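Local coordinates for Protease/Reverse transcriptase/ribonuclease H (Eastern chimpanzee simian foamy virus, PDB 7KSF), which acts as a foamy virus protease and reverse transcriptase that also carries an RNase H domain, which in this family cleaves the RNA strand of RNA-DNA hybrids, at residues A[592-597]-A[660-665]; A[642-647]-A[696-701]. The protein carries 1 engineered substitution. All coordinates share one frame; numbering follows the deposited sequence.

Contact 1: residues A[592-597]-A[660-665]; sequences FYTDGS and VLVITD. With CA (calcium ion), chain B.
Two aspartates, Asp595 and Asp665, set their carboxylates side by side at one end of a strand pair. Both groups point the same way, and their planes are only 18° apart. The OD2 atoms of Asp595 and Asp665 lie 3.2 Å apart with no hydrogen bond between them. Both have CG anti to the backbone N (chi1 -168° in Asp595). The modelled calcium ion sits nearby, 3.0 Å from Asp595 OD1. Gly596 O and Glu642 OE2 are its ligands, although the modelled bond to Gly596 O is doubtfully short. Behind this acidic end the strands run parallel. Strand 590-597 is the middle strand of the five-stranded RNase H sheet, and 660-664 lies between it and strand 712-716, parallel to both. The four carboxylates Asp595, Glu642, Asp665 and Asp736 are consistent with the acidic cluster of the RNase H family. Backbone bonds hold the register: Phe592 N to Leu661 O is 2.7 Å. Ile663 N to Phe592 O is 2.8 Å. Thr594 N to Ile663 O is 2.9 Å. The OG1 of Thr594 also points at Ile663 O, but that contact is modelled too short to weigh. The side chains divide between two faces. On the face of helix 638-654, Phe592 CB meets Val662 CG2 at 4.0 Å. On the face of helix 727-744, Ile663 CD1 approaches the Tyr593 ring obliquely, 4.3 Å from Tyr593 CD1.

Contact 2: residues A[642-647]-A[696-701]; sequences EIAAVE and ISKWKS. With CA (calcium ion), chain B.
Ile643 and Trp699 form the buried, apolar part of this contact, and Glu647 with Lys698 and Ser701 forms its more open polar part. Two helices of the RNase H fold meet here, 638-654 and 694-708. Their short segments run in the same general direction, with axes 10.1 Å apart at closest and a crossing angle of 34°. On the apolar side the two side chains cross at about a right angle. The methyl CD1 of Ile643 lies 3.8 Å from Trp699 CZ2 and comes at the indole obliquely. The CB of Trp699 points away from helix 638-654, yet the six-membered ring of its indole reaches back to it. Val669 and Ser672 of helix 667-683 touch Ile643 and Trp699 respectively, which places that helix beside both. The polar side is looser. Lys698 and Glu647 are partly exposed, and Lys698 also touches a crystal neighbour. Glu647 has CG anti to the backbone N (chi1 175°) and an extended chain, and its CB points toward helix 694-708. The Lys698 side chain crosses that of Glu647 at about a right angle. The lysine chain bends at chi2 (-65°), which brings Lys698 CD to 3.3 Å from Glu647 OE1. Lys698 NZ forms a salt bridge to the same oxygen, though its modelled length is too short to be taken literally. The second oxygen, OE2, has a long, weak ion pair with Lys651. It also accepts a weak hydrogen bond from Ser701, OG to Glu647 OE2 at 3.4 Å.

In the fold
Contact 1 is almost wholly buried in the middle of the RNase H sheet. Contact 2 joins two helices on one side of that sheet and is only partly buried. Helix 638-654 links them, leading in sequence to strand 660-664 and packing Ala645 and Val646 against Thr594. The chemistry differs with place. Segments 592-597 and 660-665 are tied largely by backbone bonds, while segments 642-647 and 696-701 meet through side chains alone. The two contacts touch at the calcium ion, where Glu642 OE2 lies 3.3 Å from Asp665 OD2. Acidic groups gather there around a metal ion, whereas Glu647, further along the helix, is paired with a lysine.

Contact 1: residues A[592-597]-A[660-665]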
ATOM      1  N   PHE A 592      20.348  17.391 -12.561  1.00135.97           N
ATOM      2  CA  PHE A 592      20.372  18.826 -12.299  1.00133.55           C
ATOM      3  C   PHE A 592      21.779  19.235 -11.890  1.00132.99           C
ATOM      4  O   PHE A 592      22.262  18.840 -10.823  1.00138.04           O
ATOM      5  CB  PHE A 592      19.359  19.199 -11.217  1.00132.81           C
ATOM      6  CG  PHE A 592      17.953  19.329 -11.724  1.00130.11           C
ATOM      7  CD1 PHE A 592      17.458  20.561 -12.118  1.00131.16           C
ATOM      8  CD2 PHE A 592      17.126  18.221 -11.807  1.00133.98           C
ATOM      9  CE1 PHE A 592      16.163  20.688 -12.587  1.00134.05           C
ATOM     10  CE2 PHE A 592      15.829  18.343 -12.274  1.00130.20           C
ATOM     11  CZ  PHE A 592      15.347  19.576 -12.663  1.00127.36           C
ATOM     12  N   TYR A 593      22.437  20.016 -12.741  1.00130.32           N
ATOM     13  CA  TYR A 593      23.735  20.589 -12.416  1.00129.04           C
ATOM     14  C   TYR A 593      23.531  21.988 -11.846  1.00126.15           C
ATOM     15  O   TYR A 593      22.775  22.786 -12.408  1.00124.48           O
ATOM     16  CB  TYR A 593      24.634  20.652 -13.651  1.00128.31           C
ATOM     17  CG  TYR A 593      24.889  19.319 -14.310  1.00130.81           C
ATOM     18  CD1 TYR A 593      25.859  18.455 -13.823  1.00139.49           C
ATOM     19  CD2 TYR A 593      24.164  18.931 -15.427  1.00131.66           C
ATOM     20  CE1 TYR A 593      26.095  17.235 -14.425  1.00147.48           C
ATOM     21  CE2 TYR A 593      24.390  17.715 -16.037  1.00134.08           C
ATOM     22  CZ  TYR A 593      25.357  16.870 -15.532  1.00149.30           C
ATOM     23  OH  TYR A 593      25.590  15.656 -16.136  1.00155.33           O
ATOM     24  N   THR A 594      24.198  22.276 -10.733  1.00126.07           N
ATOM     25  CA  THR A 594      24.089  23.574 -10.088  1.00130.52           C
ATOM     26  C   THR A 594      25.473  24.146  -9.823  1.00133.00           C
ATOM     27  O   THR A 594      26.480  23.431  -9.828  1.00135.33           O
ATOM     28  CB  THR A 594      23.311  23.499  -8.762  1.00135.11           C
ATOM     29  OG1 THR A 594      24.003  22.640  -7.846  1.00147.18           O
ATOM     30  CG2 THR A 594      21.906  22.971  -8.996  1.00122.77           C
ATOM     31  N   ASP A 595      25.499  25.453  -9.587  1.00121.87           N
ATOM     32  CA  ASP A 595      26.724  26.184  -9.284  1.00116.55           C
ATOM     33  C   ASP A 595      26.337  27.588  -8.838  1.00114.00           C
ATOM     34  O   ASP A 595      25.176  27.992  -8.938  1.00113.27           O
ATOM     35  CB  ASP A 595      27.663  26.228 -10.494  1.00116.01           C
ATOM     36  CG  ASP A 595      29.052  26.715 -10.138  1.00115.61           C
ATOM     37  OD1 ASP A 595      29.264  27.945 -10.131  1.00113.87           O
ATOM     38  OD2 ASP A 595      29.927  25.871  -9.861  1.00117.92           O
ATOM     39  N   GLY A 596      27.327  28.325  -8.342  1.00113.26           N
ATOM     40  CA  GLY A 596      27.126  29.691  -7.903  1.00111.90           C
ATOM     41  C   GLY A 596      28.422  30.444  -7.691  1.00115.88           C
ATOM     42  O   GLY A 596      29.374  29.917  -7.104  1.00130.86           O
ATOM     43  N   SER A 597      28.465  31.686  -8.158  1.00109.52           N
ATOM     44  CA  SER A 597      29.658  32.505  -8.092  1.00115.01           C
ATOM     45  C   SER A 597      29.335  33.815  -7.393  1.00111.10           C
ATOM     46  O   SER A 597      28.170  34.173  -7.201  1.00108.41           O
ATOM     47  CB  SER A 597      30.230  32.761  -9.493  1.00108.24           C
ATOM     48  OG  SER A 597      30.384  31.548 -10.204  1.00108.13           O
ATOM     49  N   VAL A 660      15.553  11.539  -9.748  1.00142.17           N
ATOM     50  CA  VAL A 660      16.345  12.668 -10.207  1.00142.59           C
ATOM     51  C   VAL A 660      17.586  12.786  -9.332  1.00145.66           C
ATOM     52  O   VAL A 660      17.670  12.210  -8.245  1.00149.49           O
ATOM     53  CB  VAL A 660      15.546  13.989 -10.190  1.00140.24           C
ATOM     54  CG1 VAL A 660      14.465  13.966 -11.260  1.00141.73           C
ATOM     55  CG2 VAL A 660      14.936  14.218  -8.819  1.00146.36           C
ATOM     56  N   LEU A 661      18.558  13.552  -9.825  1.00143.90           N
ATOM     57  CA  LEU A 661      19.837  13.719  -9.151  1.00144.58           C
ATOM     58  C   LEU A 661      20.309  15.155  -9.314  1.00142.63           C
ATOM     59  O   LEU A 661      20.410  15.655 -10.437  1.00144.68           O
ATOM     60  CB  LEU A 661      20.884  12.746  -9.710  1.00151.05           C
ATOM     61  CG  LEU A 661      22.328  12.910  -9.236  1.00154.07           C
ATOM     62  CD1 LEU A 661      22.423  12.780  -7.725  1.00147.60           C
ATOM     63  CD2 LEU A 661      23.227  11.892  -9.921  1.00158.18           C
ATOM     64  N   VAL A 662      20.595  15.814  -8.192  1.00142.75           N
ATOM     65  CA  VAL A 662      21.091  17.185  -8.187  1.00142.04           C
ATOM     66  C   VAL A 662      22.562  17.162  -7.799  1.00157.35           C
ATOM     67  O   VAL A 662      22.991  16.354  -6.968  1.00170.40           O
ATOM     68  CB  VAL A 662      20.277  18.081  -7.228  1.00144.61           C
ATOM     69  CG1 VAL A 662      20.659  19.544  -7.404  1.00148.21           C
ATOM     70  CG2 VAL A 662      18.787  17.885  -7.451  1.00143.40           C
ATOM     71  N   ILE A 663      23.341  18.052  -8.411  1.00152.70           N
ATOM     72  CA  ILE A 663      24.791  18.070  -8.258  1.00149.66           C
ATOM     73  C   ILE A 663      25.227  19.478  -7.875  1.00148.06           C
ATOM     74  O   ILE A 663      24.833  20.452  -8.524  1.00155.31           O
ATOM     75  CB  ILE A 663      25.506  17.615  -9.542  1.00147.09           C
ATOM     76  CG1 ILE A 663      25.131  16.169  -9.884  1.00160.02           C
ATOM     77  CG2 ILE A 663      27.014  17.762  -9.402  1.00144.28           C
ATOM     78  CD1 ILE A 663      23.931  16.037 -10.803  1.00147.46           C
ATOM     79  N   THR A 664      26.048  19.581  -6.833  1.00145.57           N
ATOM     80  CA  THR A 664      26.555  20.859  -6.356  1.00143.83           C
ATOM     81  C   THR A 664      28.071  20.899  -6.486  1.00152.00           C
ATOM     82  O   THR A 664      28.761  19.939  -6.129  1.00146.97           O
ATOM     83  CB  THR A 664      26.173  21.102  -4.894  1.00134.80           C
ATOM     84  OG1 THR A 664      24.820  20.693  -4.674  1.00147.77           O
ATOM     85  CG2 THR A 664      26.309  22.577  -4.557  1.00130.57           C
ATOM     86  N   ASP A 665      28.587  22.020  -6.993  1.00150.98           N
ATOM     87  CA  ASP A 665      30.029  22.231  -6.983  1.00147.18           C
ATOM     88  C   ASP A 665      30.555  22.407  -5.562  1.00139.09           C
ATOM     89  O   ASP A 665      31.727  22.114  -5.293  1.00153.32           O
ATOM     90  CB  ASP A 665      30.384  23.445  -7.841  1.00142.79           C
ATOM     91  CG  ASP A 665      31.875  23.688  -7.918  1.00145.40           C
ATOM     92  OD1 ASP A 665      32.642  22.703  -7.909  1.00155.55           O
ATOM     93  OD2 ASP A 665      32.281  24.866  -7.990  1.00135.60           O
TER
HETATM   94 CA    CA B 801      30.063  28.366  -7.242  1.00138.42          CA

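Contact 2: residues A[642-647]-A[696-701]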
ATOM      1  N   GLU A 642      25.694  28.975  -4.396  1.00116.84           N
ATOM      2  CA  GLU A 642      25.677  27.531  -4.568  1.00114.39           C
ATOM      3  C   GLU A 642      24.673  26.854  -3.645  1.00114.86           C
ATOM      4  O   GLU A 642      24.313  25.697  -3.885  1.00115.91           O
ATOM      5  CB  GLU A 642      27.080  26.960  -4.345  1.00116.05           C
ATOM      6  CG  GLU A 642      28.095  27.456  -5.361  1.00124.27           C
ATOM      7  CD  GLU A 642      29.485  26.912  -5.130  1.00117.83           C
ATOM      8  OE1 GLU A 642      29.853  26.705  -3.960  1.00118.25           O
ATOM      9  OE2 GLU A 642      30.211  26.692  -6.123  1.00118.64           O
ATOM     10  N   ILE A 643      24.215  27.553  -2.605  1.00114.80           N
ATOM     11  CA  ILE A 643      23.139  27.037  -1.765  1.00118.83           C
ATOM     12  C   ILE A 643      21.786  27.259  -2.429  1.00131.10           C
ATOM     13  O   ILE A 643      20.986  26.327  -2.564  1.00119.80           O
ATOM     14  CB  ILE A 643      23.188  27.685  -0.368  1.00116.89           C
ATOM     15  CG1 ILE A 643      24.261  27.028   0.503  1.00137.80           C
ATOM     16  CG2 ILE A 643      21.831  27.595   0.320  1.00116.51           C
ATOM     17  CD1 ILE A 643      24.355  27.616   1.895  1.00130.02           C
ATOM     18  N   ALA A 644      21.508  28.493  -2.851  1.00133.65           N
ATOM     19  CA  ALA A 644      20.237  28.776  -3.507  1.00113.26           C
ATOM     20  C   ALA A 644      20.129  28.106  -4.868  1.00113.03           C
ATOM     21  O   ALA A 644      19.020  27.990  -5.402  1.00120.26           O
ATOM     22  CB  ALA A 644      20.036  30.285  -3.649  1.00113.20           C
ATOM     23  N   ALA A 645      21.248  27.658  -5.442  1.00113.13           N
ATOM     24  CA  ALA A 645      21.203  27.024  -6.754  1.00113.79           C
ATOM     25  C   ALA A 645      20.474  25.688  -6.712  1.00114.86           C
ATOM     26  O   ALA A 645      19.899  25.266  -7.720  1.00115.00           O
ATOM     27  CB  ALA A 645      22.618  26.835  -7.300  1.00114.69           C
ATOM     28  N   VAL A 646      20.482  25.013  -5.566  1.00117.88           N
ATOM     29  CA  VAL A 646      19.830  23.713  -5.479  1.00116.27           C
ATOM     30  C   VAL A 646      18.386  23.830  -4.992  1.00116.05           C
ATOM     31  O   VAL A 646      17.553  22.987  -5.334  1.00114.27           O
ATOM     32  CB  VAL A 646      20.652  22.764  -4.589  1.00130.50           C
ATOM     33  CG1 VAL A 646      22.081  22.668  -5.106  1.00130.28           C
ATOM     34  CG2 VAL A 646      20.637  23.225  -3.143  1.00131.86           C
ATOM     35  N   GLU A 647      18.067  24.866  -4.205  1.00119.98           N
ATOM     36  CA  GLU A 647      16.680  25.104  -3.820  1.00113.39           C
ATOM     37  C   GLU A 647      15.803  25.289  -5.048  1.00112.03           C
ATOM     38  O   GLU A 647      14.678  24.779  -5.109  1.00111.08           O
ATOM     39  CB  GLU A 647      16.585  26.332  -2.913  1.00112.95           C
ATOM     40  CG  GLU A 647      15.160  26.734  -2.557  1.00112.58           C
ATOM     41  CD  GLU A 647      15.035  28.212  -2.232  1.00112.35           C
ATOM     42  OE1 GLU A 647      15.975  28.967  -2.555  1.00112.81           O
ATOM     43  OE2 GLU A 647      13.998  28.615  -1.660  1.00111.88           O
ATOM     44  N   ILE A 696      18.207  30.539   7.537  1.00172.89           N
ATOM     45  CA  ILE A 696      17.433  29.403   8.031  1.00171.48           C
ATOM     46  C   ILE A 696      16.281  29.079   7.083  1.00146.17           C
ATOM     47  O   ILE A 696      15.960  27.908   6.846  1.00141.35           O
ATOM     48  CB  ILE A 696      16.941  29.687   9.462  1.00174.56           C
ATOM     49  CG1 ILE A 696      18.124  29.721  10.437  1.00170.71           C
ATOM     50  CG2 ILE A 696      15.924  28.659   9.898  1.00158.47           C
ATOM     51  CD1 ILE A 696      17.740  30.050  11.868  1.00160.18           C
ATOM     52  N   SER A 697      15.654  30.111   6.512  1.00143.99           N
ATOM     53  CA  SER A 697      14.530  29.895   5.607  1.00143.57           C
ATOM     54  C   SER A 697      14.946  29.109   4.372  1.00136.98           C
ATOM     55  O   SER A 697      14.147  28.339   3.826  1.00133.29           O
ATOM     56  CB  SER A 697      13.922  31.240   5.200  1.00146.90           C
ATOM     57  OG  SER A 697      14.893  32.057   4.565  1.00154.07           O
ATOM     58  N   LYS A 698      16.188  29.281   3.918  1.00137.71           N
ATOM     59  CA  LYS A 698      16.648  28.540   2.751  1.00134.98           C
ATOM     60  C   LYS A 698      16.775  27.052   3.051  1.00133.78           C
ATOM     61  O   LYS A 698      16.403  26.218   2.221  1.00130.30           O
ATOM     62  CB  LYS A 698      17.976  29.112   2.260  1.00136.03           C
ATOM     63  CG  LYS A 698      17.841  30.429   1.519  1.00131.99           C
ATOM     64  CD  LYS A 698      17.053  30.250   0.235  1.00124.37           C
ATOM     65  CE  LYS A 698      17.017  31.531  -0.578  1.00119.57           C
ATOM     66  NZ  LYS A 698      16.271  31.347  -1.854  1.00132.36           N
ATOM     67  N   TRP A 699      17.280  26.701   4.235  1.00137.67           N
ATOM     68  CA  TRP A 699      17.448  25.291   4.567  1.00147.80           C
ATOM     69  C   TRP A 699      16.106  24.605   4.785  1.00133.53           C
ATOM     70  O   TRP A 699      15.907  23.471   4.338  1.00128.90           O
ATOM     71  CB  TRP A 699      18.339  25.133   5.799  1.00163.64           C
ATOM     72  CG  TRP A 699      19.761  25.529   5.561  1.00178.29           C
ATOM     73  CD1 TRP A 699      20.325  26.737   5.833  1.00177.03           C
ATOM     74  CD2 TRP A 699      20.800  24.720   4.992  1.00171.94           C
ATOM     75  NE1 TRP A 699      21.652  26.733   5.474  1.00163.47           N
ATOM     76  CE2 TRP A 699      21.967  25.504   4.956  1.00157.47           C
ATOM     77  CE3 TRP A 699      20.856  23.405   4.513  1.00156.48           C
ATOM     78  CZ2 TRP A 699      23.175  25.024   4.462  1.00144.28           C
ATOM     79  CZ3 TRP A 699      22.056  22.929   4.021  1.00145.07           C
ATOM     80  CH2 TRP A 699      23.204  23.740   4.001  1.00142.94           C
ATOM     81  N   LYS A 700      15.178  25.276   5.471  1.00132.61           N
ATOM     82  CA  LYS A 700      13.852  24.702   5.672  1.00128.84           C
ATOM     83  C   LYS A 700      13.189  24.381   4.340  1.00124.35           C
ATOM     84  O   LYS A 700      12.613  23.301   4.163  1.00123.78           O
ATOM     85  CB  LYS A 700      12.979  25.657   6.488  1.00129.62           C
ATOM     86  CG  LYS A 700      13.477  25.919   7.898  1.00133.64           C
ATOM     87  CD  LYS A 700      12.545  26.873   8.625  1.00133.90           C
ATOM     88  CE  LYS A 700      12.820  26.896  10.117  1.00134.93           C
ATOM     89  NZ  LYS A 700      12.021  27.956  10.786  1.00132.85           N
ATOM     90  N   SER A 701      13.281  25.307   3.383  1.00124.87           N
ATOM     91  CA  SER A 701      12.635  25.110   2.089  1.00122.51           C
ATOM     92  C   SER A 701      13.186  23.885   1.371  1.00121.19           C
ATOM     93  O   SER A 701      12.444  23.175   0.680  1.00120.59           O
ATOM     94  CB  SER A 701      12.804  26.359   1.224  1.00125.12           C
ATOM     95  OG  SER A 701      12.183  26.193  -0.036  1.00138.08           O
TER
HETATM   96 CA    CA B 801      30.063  28.366  -7.242  1.00138.42          CA